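Local coordinates for neutral proteinase inhibitor ScNPI (Streptomyces caespitosus, PDB 4HWX), which inhibits serine endopeptidases such as subtilisins and, as a single-domain dimer-forming inhibitor, probably targets a second peptidase class at the same time, at residues 11-16 / 75-80. Sequence-based numbering, arbitrary orientation.
Sequences FTVIQG and DPVTVT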
ATOM      1  N   PHE A  11       5.620   0.421   1.452  1.00 28.59           N
ATOM      2  CA  PHE A  11       6.635  -0.563   1.818  1.00 27.64           C
ATOM      3  C   PHE A  11       6.699  -0.699   3.323  1.00 30.72           C
ATOM      4  O   PHE A  11       6.666   0.308   4.016  1.00 30.06           O
ATOM      5  CB  PHE A  11       8.016  -0.164   1.272  1.00 28.92           C
ATOM      6  CG  PHE A  11       7.990   0.074  -0.219  1.00 30.34           C
ATOM      7  CD1 PHE A  11       7.952  -0.995  -1.107  1.00 31.09           C
ATOM      8  CD2 PHE A  11       7.953   1.368  -0.731  1.00 32.07           C
ATOM      9  CE1 PHE A  11       7.872  -0.775  -2.483  1.00 32.30           C
ATOM     10  CE2 PHE A  11       7.884   1.590  -2.111  1.00 33.53           C
ATOM     11  CZ  PHE A  11       7.873   0.515  -2.975  1.00 32.19           C
ATOM     12  N   THR A  12       6.756  -1.924   3.841  1.00 27.41           N
ATOM     13  CA  THR A  12       6.859  -2.111   5.291  1.00 28.44           C
ATOM     14  C   THR A  12       7.953  -3.139   5.611  1.00 32.94           C
ATOM     15  O   THR A  12       8.357  -3.949   4.761  1.00 31.88           O
ATOM     16  CB  THR A  12       5.523  -2.501   5.983  1.00 34.37           C
ATOM     17  OG1 THR A  12       5.335  -3.915   5.995  1.00 30.99           O
ATOM     18  CG2 THR A  12       4.287  -1.748   5.451  1.00 29.26           C
ATOM     19  N   VAL A  13       8.423  -3.088   6.852  1.00 30.23           N
ATOM     20  CA  VAL A  13       9.383  -4.041   7.404  1.00 29.57           C
ATOM     21  C   VAL A  13       8.735  -4.570   8.683  1.00 33.16           C
ATOM     22  O   VAL A  13       8.389  -3.790   9.580  1.00 31.49           O
ATOM     23  CB  VAL A  13      10.788  -3.431   7.621  1.00 32.50           C
ATOM     24  CG1 VAL A  13      11.731  -4.450   8.238  1.00 32.50           C
ATOM     25  CG2 VAL A  13      11.367  -2.879   6.329  1.00 31.31           C
ATOM     26  N   ILE A  14       8.552  -5.898   8.736  1.00 29.41           N
ATOM     27  CA  ILE A  14       7.863  -6.596   9.803  1.00 30.61           C
ATOM     28  C   ILE A  14       8.802  -7.488  10.632  1.00 34.43           C
ATOM     29  O   ILE A  14       9.620  -8.228  10.081  1.00 32.42           O
ATOM     30  CB  ILE A  14       6.709  -7.438   9.168  1.00 34.13           C
ATOM     31  CG1 ILE A  14       5.727  -6.540   8.385  1.00 34.58           C
ATOM     32  CG2 ILE A  14       5.976  -8.263  10.226  1.00 36.19           C
ATOM     33  CD1 ILE A  14       4.697  -7.346   7.491  1.00 41.80           C
ATOM     34  N   GLN A  15       8.656  -7.424  11.966  1.00 33.92           N
ATOM     35  CA  GLN A  15       9.400  -8.285  12.879  1.00 34.64           C
ATOM     36  C   GLN A  15       8.653  -9.620  12.930  1.00 41.77           C
ATOM     37  O   GLN A  15       7.561  -9.701  13.516  1.00 42.62           O
ATOM     38  CB  GLN A  15       9.511  -7.631  14.268  1.00 37.15           C
ATOM     39  CG  GLN A  15      10.403  -8.387  15.249  1.00 49.82           C
ATOM     40  CD  GLN A  15      10.309  -7.767  16.622  1.00 70.90           C
ATOM     41  OE1 GLN A  15      11.158  -6.964  17.027  1.00 66.76           O
ATOM     42  NE2 GLN A  15       9.233  -8.065  17.337  1.00 66.47           N
ATOM     43  N   GLY A  16       9.195 -10.620  12.237  1.00 37.20           N
ATOM     44  CA  GLY A  16       8.577 -11.938  12.115  1.00 37.49           C
ATOM     45  C   GLY A  16       8.487 -12.426  10.680  1.00 41.20           C
ATOM     46  O   GLY A  16       9.103 -11.851   9.775  1.00 36.53           O
ATOM     47  N   ASP A  75      15.889 -15.140  13.245  1.00 31.31           N
ATOM     48  CA  ASP A  75      15.089 -14.103  13.886  1.00 31.25           C
ATOM     49  C   ASP A  75      14.488 -13.360  12.709  1.00 33.66           C
ATOM     50  O   ASP A  75      15.028 -12.344  12.279  1.00 32.09           O
ATOM     51  CB  ASP A  75      15.977 -13.249  14.821  1.00 32.99           C
ATOM     52  CG  ASP A  75      15.216 -12.350  15.760  1.00 40.11           C
ATOM     53  OD1 ASP A  75      13.959 -12.260  15.621  1.00 35.87           O
ATOM     54  OD2 ASP A  75      15.856 -11.773  16.669  1.00 40.97           O
ATOM     55  N   PRO A  76      13.458 -13.981  12.086  1.00 31.55           N
ATOM     56  CA  PRO A  76      12.961 -13.500  10.788  1.00 30.80           C
ATOM     57  C   PRO A  76      12.429 -12.079  10.761  1.00 33.88           C
ATOM     58  O   PRO A  76      11.858 -11.560  11.734  1.00 32.26           O
ATOM     59  CB  PRO A  76      11.862 -14.512  10.427  1.00 33.50           C
ATOM     60  CG  PRO A  76      11.461 -15.133  11.742  1.00 38.23           C
ATOM     61  CD  PRO A  76      12.773 -15.235  12.471  1.00 33.58           C
ATOM     62  N   VAL A  77      12.660 -11.454   9.606  1.00 29.77           N
ATOM     63  CA  VAL A  77      12.266 -10.097   9.265  1.00 30.05           C
ATOM     64  C   VAL A  77      11.689 -10.160   7.844  1.00 34.32           C
ATOM     65  O   VAL A  77      12.307 -10.742   6.945  1.00 33.97           O
ATOM     66  CB  VAL A  77      13.424  -9.052   9.446  1.00 34.80           C
ATOM     67  CG1 VAL A  77      14.662  -9.400   8.613  1.00 33.57           C
ATOM     68  CG2 VAL A  77      12.955  -7.633   9.123  1.00 34.75           C
ATOM     69  N   THR A  78      10.490  -9.587   7.658  1.00 30.41           N
ATOM     70  CA  THR A  78       9.782  -9.652   6.377  1.00 30.01           C
ATOM     71  C   THR A  78       9.579  -8.267   5.790  1.00 33.70           C
ATOM     72  O   THR A  78       9.178  -7.340   6.487  1.00 33.73           O
ATOM     73  CB  THR A  78       8.447 -10.398   6.601  1.00 36.64           C
ATOM     74  OG1 THR A  78       8.764 -11.726   7.048  1.00 35.29           O
ATOM     75  CG2 THR A  78       7.540 -10.454   5.328  1.00 30.62           C
ATOM     76  N   VAL A  79       9.878  -8.132   4.498  1.00 29.59           N
ATOM     77  CA  VAL A  79       9.655  -6.900   3.748  1.00 27.38           C
ATOM     78  C   VAL A  79       8.378  -7.098   2.938  1.00 31.54           C
ATOM     79  O   VAL A  79       8.101  -8.215   2.492  1.00 30.54           O
ATOM     80  CB  VAL A  79      10.843  -6.447   2.863  1.00 30.11           C
ATOM     81  CG1 VAL A  79      12.029  -6.012   3.709  1.00 30.05           C
ATOM     82  CG2 VAL A  79      11.263  -7.510   1.840  1.00 29.05           C
ATOM     83  N   THR A  80       7.582  -6.039   2.794  1.00 28.18           N
ATOM     84  CA  THR A  80       6.337  -6.080   2.018  1.00 27.10           C
ATOM     85  C   THR A  80       6.302  -4.913   1.056  1.00 30.16           C
ATOM     86  O   THR A  80       6.905  -3.874   1.320  1.00 28.48           O
ATOM     87  CB  THR A  80       5.070  -6.072   2.904  1.00 31.75           C
ATOM     88  OG1 THR A  80       4.919  -4.795   3.526  1.00 30.67           O
ATOM     89  CG2 THR A  80       5.036  -7.192   3.925  1.00 31.66           C
TER
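T12 and T80 face each other as a hydrogen-bonded pair in the antiparallel sheet of the Streptomyces subtilisin inhibitor fold, where strand 8-15 runs against strand 77-82. T80 is the side chain to follow. Its CB lies 3.8 Å from OG1 of T12. From there OG1, set between its own backbone N and carbonyl carbon (chi1 70°), meets T12 OG1 at 2.7 Å, and T12 gives the proton. The other branch, CG2, reaches along the same face to I14, coming within 3.6 Å of CD1, the two side chains crossing at about a right angle. An alanine at T80 would probably leave the T12 hydroxyl without this acceptor and open a gap beside the I14 CD1 methyl. R89 of the second subunit packs on T12, I14 and T80, so this face of the sheet lies at the dimer contact.

On the other face V13 lies beside V79 and diagonal to V77. Its CG1, anti to the backbone N (chi1 178°), touches V77 CG2 at 3.5 Å, while CG2 lies alongside V79 CG1, both side chains pointing the same way. M102 of helix 99-105 packs on all three valines.

The backbone ladder is straightest in the middle: I14 N gives to T78 O at 2.7 Å, in the carbonyl plane, and T78 N returns a bond to I14 O. At the strand end the pairing is more bent, for G16 N approaches P76 O from above its carbonyl plane, with an N-H...O angle of 132°. P76 CB rests near the G16 carbonyl, and T78 OG1, which also bonds T95 OG1, donates to G16 O at 2.8 Å.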